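Local coordinates for protein putative Glycosidase (Bacteroides thetaiotaomicron, PDB 3R67) that is a putative glycosidase that probably folds as a beta-propeller of antiparallel sheets, at residues A[21-26]-A[346-351]; A[281-286]-A[306-311]; A[35-40]-A[81-86]. All blocks are in the same frame, centred on the assembly; numbering follows the deposited sequence.

Contact 1 of 3, residues A[21-26]-A[346-351]; sequences EGINPI and VAVAVY
Ile-23 touches Val-348 through its CG2 methyl, which meets the CG1 branch of Val-348. At Asn-24 the flat amide reaches the backbone of Val-348 with both ends; CG lies anti to the carbonyl carbon (chi1 -66°), which turns the amide towards the strand. OD1 of Asn-24 accepts from N of Val-348 at 2.8 Å, the donor standing above the carbonyl plane. ND2 of Asn-24 gives an almost straight bond (171°) to O of Val-348, also 2.8 Å long, with that oxygen close to the amide plane. One side chain thus satisfies both polar atoms of a strand residue, much as a backbone neighbour would, while CB of Ala-347 packs 3.5 Å from CG of Asn-24. Pro-25, entered through a cis peptide, brings its CA to 3.3 Å from O of Val-346. At Ile-26 the chain itself takes over: N bonds O of Val-346 at 2.9 Å, and CG1 lies 3.7 Å from Val-346 CG1. Consistent with ring closure in a propeller, backbone bonds of Val-346 with Val-27 and Val-350 with Gln-18 extend this pairing along outer strand 345-351, whose other neighbour is strand 334-341.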
ATOM      1  N   GLU A  21       1.637   7.881 -21.600  1.00 13.02           N
ATOM      2  CA  GLU A  21       2.712   7.635 -22.568  1.00 13.06           C
ATOM      3  C   GLU A  21       4.022   8.294 -22.144  1.00 17.10           C
ATOM      4  O   GLU A  21       4.025   9.456 -21.700  1.00 15.64           O
ATOM      5  CB  GLU A  21       2.330   8.129 -23.984  1.00 15.13           C
ATOM      6  CG  GLU A  21       1.100   7.460 -24.583  1.00 19.44           C
ATOM      7  CD  GLU A  21      -0.255   7.814 -23.997  1.00 29.36           C
ATOM      8  OE1 GLU A  21      -0.371   8.879 -23.344  1.00 11.99           O
ATOM      9  OE2 GLU A  21      -1.223   7.070 -24.277  1.00 21.40           O
ATOM     10  N   GLY A  22       5.098   7.508 -22.283  1.00 13.45           N
ATOM     11  CA  GLY A  22       6.478   7.860 -21.990  1.00 13.43           C
ATOM     12  C   GLY A  22       6.779   8.296 -20.577  1.00 18.43           C
ATOM     13  O   GLY A  22       7.801   8.928 -20.358  1.00 23.22           O
ATOM     14  N   ILE A  23       5.958   7.912 -19.599  1.00 11.66           N
ATOM     15  CA  ILE A  23       6.117   8.359 -18.212  1.00 11.18           C
ATOM     16  C   ILE A  23       6.751   7.287 -17.289  1.00 16.32           C
ATOM     17  O   ILE A  23       7.555   7.650 -16.421  1.00 14.64           O
ATOM     18  CB  ILE A  23       4.702   8.760 -17.676  1.00 12.19           C
ATOM     19  CG1 ILE A  23       4.204  10.050 -18.362  1.00 12.21           C
ATOM     20  CG2 ILE A  23       4.626   8.912 -16.155  1.00 11.33           C
ATOM     21  CD1 ILE A  23       5.102  11.341 -18.252  1.00 13.93           C
ATOM     22  N   ASN A  24       6.373   6.011 -17.440  1.00 14.73           N
ATOM     23  CA  ASN A  24       6.804   4.954 -16.532  1.00 14.29           C
ATOM     24  C   ASN A  24       8.132   4.291 -16.958  1.00 20.47           C
ATOM     25  O   ASN A  24       8.380   4.132 -18.144  1.00 22.29           O
ATOM     26  CB  ASN A  24       5.716   3.889 -16.431  1.00 10.77           C
ATOM     27  CG  ASN A  24       4.477   4.419 -15.769  1.00 18.94           C
ATOM     28  OD1 ASN A  24       4.554   5.135 -14.770  1.00 11.60           O
ATOM     29  ND2 ASN A  24       3.304   4.008 -16.241  1.00 13.63           N
ATOM     30  N   PRO A  25       9.003   3.900 -15.989  1.00 17.52           N
ATOM     31  CA  PRO A  25       8.838   4.031 -14.517  1.00 14.84           C
ATOM     32  C   PRO A  25       9.052   5.455 -14.044  1.00 17.04           C
ATOM     33  O   PRO A  25       9.869   6.189 -14.577  1.00 18.13           O
ATOM     34  CB  PRO A  25       9.920   3.103 -13.955  1.00 16.40           C
ATOM     35  CG  PRO A  25      10.984   3.069 -15.006  1.00 21.41           C
ATOM     36  CD  PRO A  25      10.285   3.249 -16.337  1.00 18.60           C
ATOM     37  N   ILE A  26       8.300   5.844 -13.039  1.00 12.11           N
ATOM     38  CA  ILE A  26       8.465   7.161 -12.448  1.00 11.11           C
ATOM     39  C   ILE A  26       9.637   7.118 -11.419  1.00 13.59           C
ATOM     40  O   ILE A  26      10.245   8.148 -11.178  1.00 15.68           O
ATOM     41  CB  ILE A  26       7.153   7.703 -11.819  1.00 13.21           C
ATOM     42  CG1 ILE A  26       6.640   6.833 -10.648  1.00 11.86           C
ATOM     43  CG2 ILE A  26       6.080   7.861 -12.897  1.00 14.62           C
ATOM     44  CD1 ILE A  26       5.765   7.557  -9.658  1.00 10.58           C
ATOM     45  N   VAL A 346       8.606   1.745  -9.787  1.00 10.49           N
ATOM     46  CA  VAL A 346       7.376   2.452  -9.402  1.00  9.19           C
ATOM     47  C   VAL A 346       6.771   2.986 -10.678  1.00 11.29           C
ATOM     48  O   VAL A 346       7.485   3.558 -11.492  1.00  9.68           O
ATOM     49  CB  VAL A 346       7.558   3.566  -8.329  1.00 11.77           C
ATOM     50  CG1 VAL A 346       6.218   4.230  -7.990  1.00 11.18           C
ATOM     51  CG2 VAL A 346       8.206   3.026  -7.063  1.00 11.12           C
ATOM     52  N   ALA A 347       5.466   2.790 -10.867  1.00  8.35           N
ATOM     53  CA  ALA A 347       4.780   3.295 -12.063  1.00  6.89           C
ATOM     54  C   ALA A 347       3.444   3.931 -11.671  1.00  9.22           C
ATOM     55  O   ALA A 347       2.983   3.780 -10.538  1.00  5.67           O
ATOM     56  CB  ALA A 347       4.577   2.168 -13.082  1.00  7.08           C
ATOM     57  N   VAL A 348       2.844   4.678 -12.606  1.00  8.54           N
ATOM     58  CA  VAL A 348       1.560   5.351 -12.416  1.00  8.02           C
ATOM     59  C   VAL A 348       0.609   4.975 -13.584  1.00 13.38           C
ATOM     60  O   VAL A 348       1.045   4.730 -14.713  1.00 12.50           O
ATOM     61  CB  VAL A 348       1.733   6.912 -12.274  1.00 11.69           C
ATOM     62  CG1 VAL A 348       2.344   7.553 -13.529  1.00 11.94           C
ATOM     63  CG2 VAL A 348       0.419   7.604 -11.901  1.00 11.20           C
ATOM     64  N   ALA A 349      -0.686   4.887 -13.258  1.00 11.43           N
ATOM     65  CA  ALA A 349      -1.837   4.733 -14.147  1.00 11.27           C
ATOM     66  C   ALA A 349      -2.806   5.879 -13.846  1.00 16.01           C
ATOM     67  O   ALA A 349      -2.884   6.319 -12.694  1.00 12.76           O
ATOM     68  CB  ALA A 349      -2.490   3.366 -13.988  1.00 11.31           C
ATOM     69  N   VAL A 350      -3.487   6.412 -14.871  1.00 15.31           N
ATOM     70  CA  VAL A 350      -4.377   7.566 -14.704  1.00 15.27           C
ATOM     71  C   VAL A 350      -5.792   7.188 -15.089  1.00 19.19           C
ATOM     72  O   VAL A 350      -6.021   6.541 -16.119  1.00 18.62           O
ATOM     73  CB  VAL A 350      -3.899   8.801 -15.538  1.00 20.44           C
ATOM     74  CG1 VAL A 350      -4.759  10.039 -15.260  1.00 20.37           C
ATOM     75  CG2 VAL A 350      -2.415   9.119 -15.285  1.00 19.55           C
ATOM     76  N   TYR A 351      -6.744   7.602 -14.242  1.00 15.48           N
ATOM     77  CA  TYR A 351      -8.167   7.431 -14.458  1.00 14.19           C
ATOM     78  C   TYR A 351      -8.820   8.804 -14.480  1.00 17.75           C
ATOM     79  O   TYR A 351      -8.779   9.533 -13.481  1.00 17.33           O
ATOM     80  CB  TYR A 351      -8.787   6.508 -13.397  1.00 14.52           C
ATOM     81  CG  TYR A 351     -10.291   6.558 -13.280  1.00 17.45           C
ATOM     82  CD1 TYR A 351     -11.106   6.142 -14.330  1.00 20.57           C
ATOM     83  CD2 TYR A 351     -10.901   6.939 -12.091  1.00 18.41           C
ATOM     84  CE1 TYR A 351     -12.497   6.198 -14.233  1.00 21.32           C
ATOM     85  CE2 TYR A 351     -12.292   6.970 -11.969  1.00 20.48           C
ATOM     86  CZ  TYR A 351     -13.086   6.593 -13.046  1.00 28.80           C
ATOM     87  OH  TYR A 351     -14.455   6.625 -12.966  1.00 34.38           O
TER

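Contact 2 of 3, residues A[281-286]-A[306-311]; sequences SYCAGQ and YIPESD
Cys-283 fits its side chain against the extended run from Tyr-306 to Pro-308, and shows how one short residue can serve three partners. Its CB sits 3.8 Å from the carbonyl O of Tyr-306, with the CG2 methyl of Ile-307 a little further off. The torsion (chi1 -64°) sets the sulfur anti to the carbonyl carbon and beside the backbone N, where it reaches two apolar groups: SG lies 3.7 Å from CG2 of Ile-307 and 3.8 Å from CD of Pro-308. CG of Pro-308 comes within 3.8 Å of the O of Tyr-282. The backbones join in a single antiparallel bridge, the hydrogen-bonded pair of Ala-284 and Tyr-306. N of Ala-284 donates to O of Tyr-306 at 2.9 Å, a fairly straight bond (160°), and the two CB atoms of the pair touch at 3.8 Å. The ring of Tyr-306 leads away from 281-286 and meets Tyr-339 edge-to-face, with a hydrogen bond between the two hydroxyls. Val-323 touches both Tyr-306 and Pro-308, and Ile-325 touches Ala-284, which brings the next sheet against the bridge. Strand 282-289 pairs with 258-266 through Cys-283 and Gly-285, whereas 306-311 leads towards strand 323-331, as expected of the connection between consecutive blades of a beta-propeller.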
ATOM      1  N   SER A 281       1.408 -14.343 -10.217  1.00 16.43           N
ATOM      2  CA  SER A 281       1.418 -12.909 -10.496  1.00 15.31           C
ATOM      3  C   SER A 281       0.370 -12.197  -9.664  1.00 17.52           C
ATOM      4  O   SER A 281      -0.636 -12.814  -9.282  1.00 16.51           O
ATOM      5  CB  SER A 281       1.176 -12.616 -11.978  1.00 20.40           C
ATOM      6  OG  SER A 281      -0.160 -12.873 -12.393  1.00 28.71           O
ATOM      7  N   TYR A 282       0.590 -10.884  -9.419  1.00 12.70           N
ATOM      8  CA  TYR A 282      -0.330  -9.989  -8.728  1.00 10.68           C
ATOM      9  C   TYR A 282      -1.051  -9.109  -9.741  1.00 16.48           C
ATOM     10  O   TYR A 282      -0.413  -8.332 -10.463  1.00 16.09           O
ATOM     11  CB  TYR A 282       0.386  -9.120  -7.692  1.00 10.41           C
ATOM     12  CG  TYR A 282       0.858  -9.801  -6.427  1.00 12.99           C
ATOM     13  CD1 TYR A 282       1.945 -10.669  -6.445  1.00 15.67           C
ATOM     14  CD2 TYR A 282       0.345  -9.432  -5.184  1.00 13.33           C
ATOM     15  CE1 TYR A 282       2.434 -11.245  -5.275  1.00 16.77           C
ATOM     16  CE2 TYR A 282       0.841  -9.981  -4.004  1.00 13.91           C
ATOM     17  CZ  TYR A 282       1.884 -10.893  -4.055  1.00 20.80           C
ATOM     18  OH  TYR A 282       2.401 -11.421  -2.893  1.00 15.99           O
ATOM     19  N   CYS A 283      -2.361  -9.282  -9.836  1.00 13.81           N
ATOM     20  CA  CYS A 283      -3.287  -8.517 -10.676  1.00 14.22           C
ATOM     21  C   CYS A 283      -4.248  -7.792  -9.745  1.00 15.86           C
ATOM     22  O   CYS A 283      -4.590  -8.351  -8.695  1.00 16.24           O
ATOM     23  CB  CYS A 283      -4.012  -9.424 -11.670  1.00 15.89           C
ATOM     24  SG  CYS A 283      -2.931 -10.218 -12.881  1.00 20.59           S
ATOM     25  N   ALA A 284      -4.638  -6.559 -10.074  1.00  9.77           N
ATOM     26  CA  ALA A 284      -5.435  -5.724  -9.183  1.00 10.40           C
ATOM     27  C   ALA A 284      -6.939  -5.925  -9.372  1.00 15.83           C
ATOM     28  O   ALA A 284      -7.430  -6.002 -10.495  1.00 17.10           O
ATOM     29  CB  ALA A 284      -5.087  -4.258  -9.397  1.00 10.75           C
ATOM     30  N   GLY A 285      -7.651  -5.978  -8.248  1.00 12.48           N
ATOM     31  CA  GLY A 285      -9.105  -6.134  -8.219  1.00 12.84           C
ATOM     32  C   GLY A 285      -9.781  -5.016  -7.455  1.00 15.85           C
ATOM     33  O   GLY A 285      -9.120  -4.098  -6.960  1.00 13.44           O
ATOM     34  N   GLN A 286     -11.108  -5.060  -7.387  1.00 14.16           N
ATOM     35  CA  GLN A 286     -11.905  -4.069  -6.659  1.00 13.73           C
ATOM     36  C   GLN A 286     -13.102  -4.717  -6.000  1.00 16.71           C
ATOM     37  O   GLN A 286     -13.717  -5.628  -6.562  1.00 15.85           O
ATOM     38  CB  GLN A 286     -12.386  -2.918  -7.566  1.00 15.09           C
ATOM     39  CG  GLN A 286     -11.260  -2.100  -8.193  1.00  5.20           C
ATOM     40  CD  GLN A 286     -11.717  -1.004  -9.086  1.00 14.38           C
ATOM     41  OE1 GLN A 286     -12.883  -0.595  -9.081  1.00 16.26           O
ATOM     42  NE2 GLN A 286     -10.782  -0.468  -9.842  1.00  7.60           N
ATOM     43  N   TYR A 306      -6.555  -4.296 -13.585  1.00 12.12           N
ATOM     44  CA  TYR A 306      -5.190  -3.905 -13.904  1.00 11.49           C
ATOM     45  C   TYR A 306      -4.279  -5.120 -13.823  1.00 16.23           C
ATOM     46  O   TYR A 306      -4.362  -5.884 -12.869  1.00 15.69           O
ATOM     47  CB  TYR A 306      -4.755  -2.803 -12.941  1.00 11.79           C
ATOM     48  CG  TYR A 306      -3.762  -1.868 -13.573  1.00 13.00           C
ATOM     49  CD1 TYR A 306      -4.174  -0.893 -14.484  1.00 13.99           C
ATOM     50  CD2 TYR A 306      -2.407  -1.943 -13.258  1.00 13.56           C
ATOM     51  CE1 TYR A 306      -3.255  -0.045 -15.100  1.00 14.04           C
ATOM     52  CE2 TYR A 306      -1.485  -1.073 -13.840  1.00 14.22           C
ATOM     53  CZ  TYR A 306      -1.915  -0.125 -14.761  1.00 19.26           C
ATOM     54  OH  TYR A 306      -1.013   0.740 -15.331  1.00 14.73           O
ATOM     55  N   ILE A 307      -3.468  -5.348 -14.857  1.00 15.10           N
ATOM     56  CA  ILE A 307      -2.613  -6.533 -14.950  1.00 14.66           C
ATOM     57  C   ILE A 307      -1.212  -6.147 -15.442  1.00 19.98           C
ATOM     58  O   ILE A 307      -1.094  -5.141 -16.163  1.00 19.66           O
ATOM     59  CB  ILE A 307      -3.237  -7.640 -15.898  1.00 17.89           C
ATOM     60  CG1 ILE A 307      -3.228  -7.246 -17.391  1.00 19.04           C
ATOM     61  CG2 ILE A 307      -4.617  -8.105 -15.456  1.00 16.19           C
ATOM     62  CD1 ILE A 307      -3.477  -8.458 -18.405  1.00 19.64           C
ATOM     63  N   PRO A 308      -0.156  -6.971 -15.156  1.00 17.11           N
ATOM     64  CA  PRO A 308       1.181  -6.655 -15.687  1.00 17.70           C
ATOM     65  C   PRO A 308       1.167  -6.670 -17.221  1.00 24.03           C
ATOM     66  O   PRO A 308       0.690  -7.625 -17.831  1.00 23.76           O
ATOM     67  CB  PRO A 308       2.061  -7.766 -15.090  1.00 19.32           C
ATOM     68  CG  PRO A 308       1.329  -8.218 -13.870  1.00 21.98           C
ATOM     69  CD  PRO A 308      -0.103  -8.193 -14.322  1.00 18.03           C
ATOM     70  N   GLU A 309       1.655  -5.588 -17.843  1.00 22.42           N
ATOM     71  CA  GLU A 309       1.597  -5.426 -19.300  1.00 23.61           C
ATOM     72  C   GLU A 309       2.945  -4.974 -19.882  1.00 29.18           C
ATOM     73  O   GLU A 309       3.314  -5.405 -20.966  1.00 31.01           O
ATOM     74  CB  GLU A 309       0.512  -4.383 -19.604  1.00 24.82           C
ATOM     75  CG  GLU A 309      -0.027  -4.341 -21.018  1.00 39.93           C
ATOM     76  CD  GLU A 309      -1.297  -3.511 -21.092  1.00 57.45           C
ATOM     77  OE1 GLU A 309      -2.347  -3.931 -20.538  1.00 37.04           O
ATOM     78  OE2 GLU A 309      -1.237  -2.432 -21.722  1.00 47.80           O
ATOM     79  N   SER A 310       3.675  -4.116 -19.163  1.00 25.49           N
ATOM     80  CA  SER A 310       4.985  -3.622 -19.584  1.00 26.45           C
ATOM     81  C   SER A 310       6.088  -4.587 -19.154  1.00 31.12           C
ATOM     82  O   SER A 310       5.863  -5.403 -18.265  1.00 28.88           O
ATOM     83  CB  SER A 310       5.223  -2.243 -19.002  1.00 29.36           C
ATOM     84  OG  SER A 310       4.189  -1.379 -19.446  1.00 43.35           O
ATOM     85  N   ASP A 311       7.269  -4.521 -19.792  1.00 31.11           N
ATOM     86  CA  ASP A 311       8.371  -5.426 -19.482  1.00 32.86           C
ATOM     87  C   ASP A 311       8.781  -5.361 -18.019  1.00 35.77           C
ATOM     88  O   ASP A 311       8.861  -6.425 -17.393  1.00 35.84           O
ATOM     89  CB  ASP A 311       9.586  -5.141 -20.362  1.00 36.89           C
ATOM     90  CG  ASP A 311       9.473  -5.776 -21.735  1.00 59.65           C
ATOM     91  OD1 ASP A 311       8.451  -6.469 -21.996  1.00 62.73           O
ATOM     92  OD2 ASP A 311      10.429  -5.640 -22.531  1.00 69.60           O
TER

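Contact 3 of 3, residues A[35-40]-A[81-86]; sequences FYCPMR and TSRLGY
Cys-37 and Arg-83, whose CA atoms stand 10.1 Å apart, belong to two backbones that share no hydrogen bond, and side chains and one water bridge the gap. Arg-83 does most of the reaching: its chain is extended from CG to NE (chi2 178°) and ends in a guanidinium that grips several partners. NH2 of Arg-83 donates to SG of Cys-37 at 3.3 Å, somewhat tilted from the guanidinium plane. On its way out the same side chain crosses Phe-35 obliquely, NE coming 3.4 Å from the ring atom CE2. The CG2 methyl of Thr-81 covers one guanidinium face, 3.5 Å above its centre. NH2 of Arg-83 also donates to a water 3.0 Å away at the edge of the group, and this water donates in turn to OG1 of Thr-81, a hydroxyl that also bonds O of Pro-116. A further link from NE of Arg-40 to the water rests on one of two conformers and is doubtful. Cys-37 SG, held anti to its backbone N, takes a second bond from N of Arg-40, nearly straight (178°), and a weak one from N of Met-39, present as selenomethionine. Asp-71 forms a salt bridge with NH1 of Arg-83, giving the buried guanidinium a formal counter-charge. Two N-H groups and a weaker third directed at one sulfur, one of them from a cation, would be expected to polarise the thiol and perhaps ease its ionisation.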
ATOM      1  N   PHE A  35      23.443   7.226   1.951  1.00 20.77           N
ATOM      2  CA  PHE A  35      22.838   7.572   3.229  1.00 20.02           C
ATOM      3  C   PHE A  35      23.661   7.014   4.372  1.00 24.33           C
ATOM      4  O   PHE A  35      24.130   5.885   4.290  1.00 25.72           O
ATOM      5  CB  PHE A  35      21.406   7.019   3.261  1.00 20.47           C
ATOM      6  CG  PHE A  35      20.732   6.819   4.590  1.00 20.44           C
ATOM      7  CD1 PHE A  35      20.259   7.909   5.319  1.00 22.92           C
ATOM      8  CD2 PHE A  35      20.423   5.537   5.039  1.00 20.82           C
ATOM      9  CE1 PHE A  35      19.543   7.726   6.503  1.00 23.50           C
ATOM     10  CE2 PHE A  35      19.723   5.350   6.230  1.00 23.78           C
ATOM     11  CZ  PHE A  35      19.303   6.449   6.965  1.00 22.41           C
ATOM     12  N   TYR A  36      23.842   7.788   5.435  1.00 19.87           N
ATOM     13  CA  TYR A  36      24.535   7.246   6.589  1.00 19.85           C
ATOM     14  C   TYR A  36      23.507   6.577   7.492  1.00 24.48           C
ATOM     15  O   TYR A  36      22.681   7.261   8.110  1.00 22.53           O
ATOM     16  CB  TYR A  36      25.333   8.309   7.327  1.00 21.19           C
ATOM     17  CG  TYR A  36      26.301   7.681   8.291  1.00 22.16           C
ATOM     18  CD1 TYR A  36      27.587   7.335   7.885  1.00 23.97           C
ATOM     19  CD2 TYR A  36      25.906   7.341   9.581  1.00 23.32           C
ATOM     20  CE1 TYR A  36      28.481   6.734   8.760  1.00 25.20           C
ATOM     21  CE2 TYR A  36      26.781   6.709  10.457  1.00 26.54           C
ATOM     22  CZ  TYR A  36      28.076   6.424  10.046  1.00 30.89           C
ATOM     23  OH  TYR A  36      28.954   5.812  10.897  1.00 24.25           O
ATOM     24  N   CYS A  37      23.523   5.237   7.534  1.00 22.89           N
ATOM     25  CA  CYS A  37      22.528   4.479   8.289  1.00 21.99           C
ATOM     26  C   CYS A  37      22.869   4.489   9.778  1.00 28.18           C
ATOM     27  O   CYS A  37      23.977   4.095  10.169  1.00 29.21           O
ATOM     28  CB  CYS A  37      22.399   3.054   7.769  1.00 21.60           C
ATOM     29  SG  CYS A  37      21.252   2.030   8.724  1.00 25.33           S
ATOM     30  N   PRO A  38      21.904   4.906  10.629  1.00 24.80           N
ATOM     31  CA  PRO A  38      22.171   4.906  12.079  1.00 25.89           C
ATOM     32  C   PRO A  38      22.237   3.475  12.671  1.00 32.67           C
ATOM     33  O   PRO A  38      22.802   3.327  13.756  1.00 33.40           O
ATOM     34  CB  PRO A  38      20.995   5.694  12.657  1.00 26.23           C
ATOM     35  CG  PRO A  38      19.905   5.541  11.667  1.00 29.22           C
ATOM     36  CD  PRO A  38      20.546   5.417  10.320  1.00 24.45           C
HETATM   37  N   MSE A  39      21.690   2.431  11.986  1.00 28.67           N
HETATM   38  CA  MSE A  39      21.787   1.053  12.493  1.00 29.27           C
HETATM   39  C   MSE A  39      23.099   0.381  12.025  1.00 32.60           C
HETATM   40  O   MSE A  39      23.818  -0.215  12.852  1.00 32.38           O
HETATM   41  CB  MSE A  39      20.591   0.207  12.077  1.00 30.78           C
HETATM   42  CG  MSE A  39      19.318   0.592  12.781  1.00 38.16           C
HETATM   43 SE   MSE A  39      19.515   0.575  14.722  0.75 49.02          SE
HETATM   44  CE  MSE A  39      19.747  -1.368  15.112  1.00 47.62           C
ATOM     45  N   ARG A  40      23.401   0.495  10.697  1.00 26.80           N
ATOM     46  CA  ARG A  40      24.619  -0.054  10.087  0.67 27.00           C
ATOM     47  C   ARG A  40      25.860   0.709  10.546  1.00 32.85           C
ATOM     48  O   ARG A  40      26.979   0.159  10.499  1.00 33.75           O
ATOM     49  CB  ARG A  40      24.539  -0.018   8.545  0.67 24.81           C
ATOM     50  CG  ARG A  40      23.529  -0.968   7.901  0.67 28.19           C
ATOM     51  CD  ARG A  40      23.922  -2.425   8.024  0.67 35.36           C
ATOM     52  NE  ARG A  40      22.911  -3.303   7.431  0.67 43.90           N
ATOM     53  CZ  ARG A  40      22.938  -4.630   7.490  0.67 48.14           C
ATOM     54  NH1 ARG A  40      23.920  -5.253   8.130  0.67 21.69           N
ATOM     55  NH2 ARG A  40      21.971  -5.344   6.927  0.67 35.83           N
ATOM     56  N   THR A  81      17.548  -4.284   3.345  1.00 22.22           N
ATOM     57  CA  THR A  81      16.807  -3.390   4.255  1.00 19.16           C
ATOM     58  C   THR A  81      15.917  -2.448   3.441  1.00 19.77           C
ATOM     59  O   THR A  81      16.369  -1.864   2.450  1.00 18.78           O
ATOM     60  CB  THR A  81      17.799  -2.598   5.149  1.00 19.31           C
ATOM     61  OG1 THR A  81      18.554  -3.525   5.922  1.00 18.89           O
ATOM     62  CG2 THR A  81      17.108  -1.622   6.105  1.00 17.92           C
ATOM     63  N   SER A  82      14.669  -2.282   3.871  1.00 15.23           N
ATOM     64  CA  SER A  82      13.740  -1.365   3.228  1.00 13.35           C
ATOM     65  C   SER A  82      13.700  -0.027   3.984  1.00 16.76           C
ATOM     66  O   SER A  82      13.636   0.013   5.206  1.00 15.90           O
ATOM     67  CB  SER A  82      12.342  -1.963   3.121  1.00 15.43           C
ATOM     68  OG  SER A  82      12.363  -3.074   2.242  1.00 20.19           O
ATOM     69  N   ARG A  83      13.813   1.054   3.216  1.00 14.56           N
ATOM     70  CA  ARG A  83      13.767   2.464   3.616  1.00 15.13           C
ATOM     71  C   ARG A  83      12.860   3.185   2.639  1.00 17.54           C
ATOM     72  O   ARG A  83      12.682   2.680   1.529  1.00 16.97           O
ATOM     73  CB  ARG A  83      15.176   3.072   3.660  1.00 14.57           C
ATOM     74  CG  ARG A  83      16.089   2.354   4.649  1.00 17.34           C
ATOM     75  CD  ARG A  83      17.470   2.953   4.609  1.00 17.10           C
ATOM     76  NE  ARG A  83      18.394   2.252   5.505  1.00 20.88           N
ATOM     77  CZ  ARG A  83      19.148   1.231   5.136  1.00 26.15           C
ATOM     78  NH1 ARG A  83      19.054   0.739   3.908  1.00 19.67           N
ATOM     79  NH2 ARG A  83      19.988   0.678   5.994  1.00 13.09           N
ATOM     80  N   LEU A  84      12.274   4.331   3.028  1.00 13.46           N
ATOM     81  CA  LEU A  84      11.352   5.008   2.126  1.00 12.13           C
ATOM     82  C   LEU A  84      11.971   6.273   1.531  1.00 17.59           C
ATOM     83  O   LEU A  84      12.445   7.151   2.250  1.00 16.87           O
ATOM     84  CB  LEU A  84      10.043   5.365   2.821  1.00 11.52           C
ATOM     85  CG  LEU A  84       9.300   4.229   3.543  1.00 17.06           C
ATOM     86  CD1 LEU A  84       7.988   4.736   4.121  1.00 16.50           C
ATOM     87  CD2 LEU A  84       9.065   3.006   2.621  1.00 20.30           C
ATOM     88  N   GLY A  85      11.957   6.333   0.212  1.00 12.67           N
ATOM     89  CA  GLY A  85      12.418   7.487  -0.536  1.00 11.77           C
ATOM     90  C   GLY A  85      11.294   8.486  -0.701  1.00 14.45           C
ATOM     91  O   GLY A  85      10.129   8.147  -0.506  1.00 12.66           O
ATOM     92  N   TYR A  86      11.635   9.730  -1.051  1.00 12.90           N
ATOM     93  CA  TYR A  86      10.659  10.801  -1.227  1.00 11.47           C
ATOM     94  C   TYR A  86      10.741  11.344  -2.658  1.00 15.00           C
ATOM     95  O   TYR A  86      11.787  11.840  -3.069  1.00 14.88           O
ATOM     96  CB  TYR A  86      10.957  11.889  -0.188  1.00 12.58           C
ATOM     97  CG  TYR A  86       9.995  13.066  -0.132  1.00 12.56           C
ATOM     98  CD1 TYR A  86      10.051  14.089  -1.088  1.00 12.89           C
ATOM     99  CD2 TYR A  86       9.174  13.264   0.977  1.00 12.37           C
ATOM    100  CE1 TYR A  86       9.247  15.220  -0.986  1.00 12.85           C
ATOM    101  CE2 TYR A  86       8.377  14.394   1.096  1.00 13.03           C
ATOM    102  CZ  TYR A  86       8.398  15.363   0.104  1.00 19.32           C
ATOM    103  OH  TYR A  86       7.573  16.462   0.217  1.00 14.47           O
TER
HETATM  104  O   HOH W   1      21.319  -1.957   5.532  1.00 22.77           O

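How the contacts relate
Contacts 1 and 2 are neighbours, their centres 14 Å apart, and they meet directly where CB of Ala-349 packs 3.3 Å from OH of Tyr-306. Tyr-339 touches both. Contact 3 stands apart: its centre is 26 Å from that of contact 1 and 29 Å from that of contact 2, with nearest atoms about 9 and 14 Å away. In sequence, contact 1 joins regions near the two ends of the chain and spans the other two, which follow one another. A bound 1,2-ethanediol, probably from the crystallisation liquor, lies about 3 Å from the side chain of Tyr-282, whose end leads away from 306-311; none of the three contacts by itself identifies an active site.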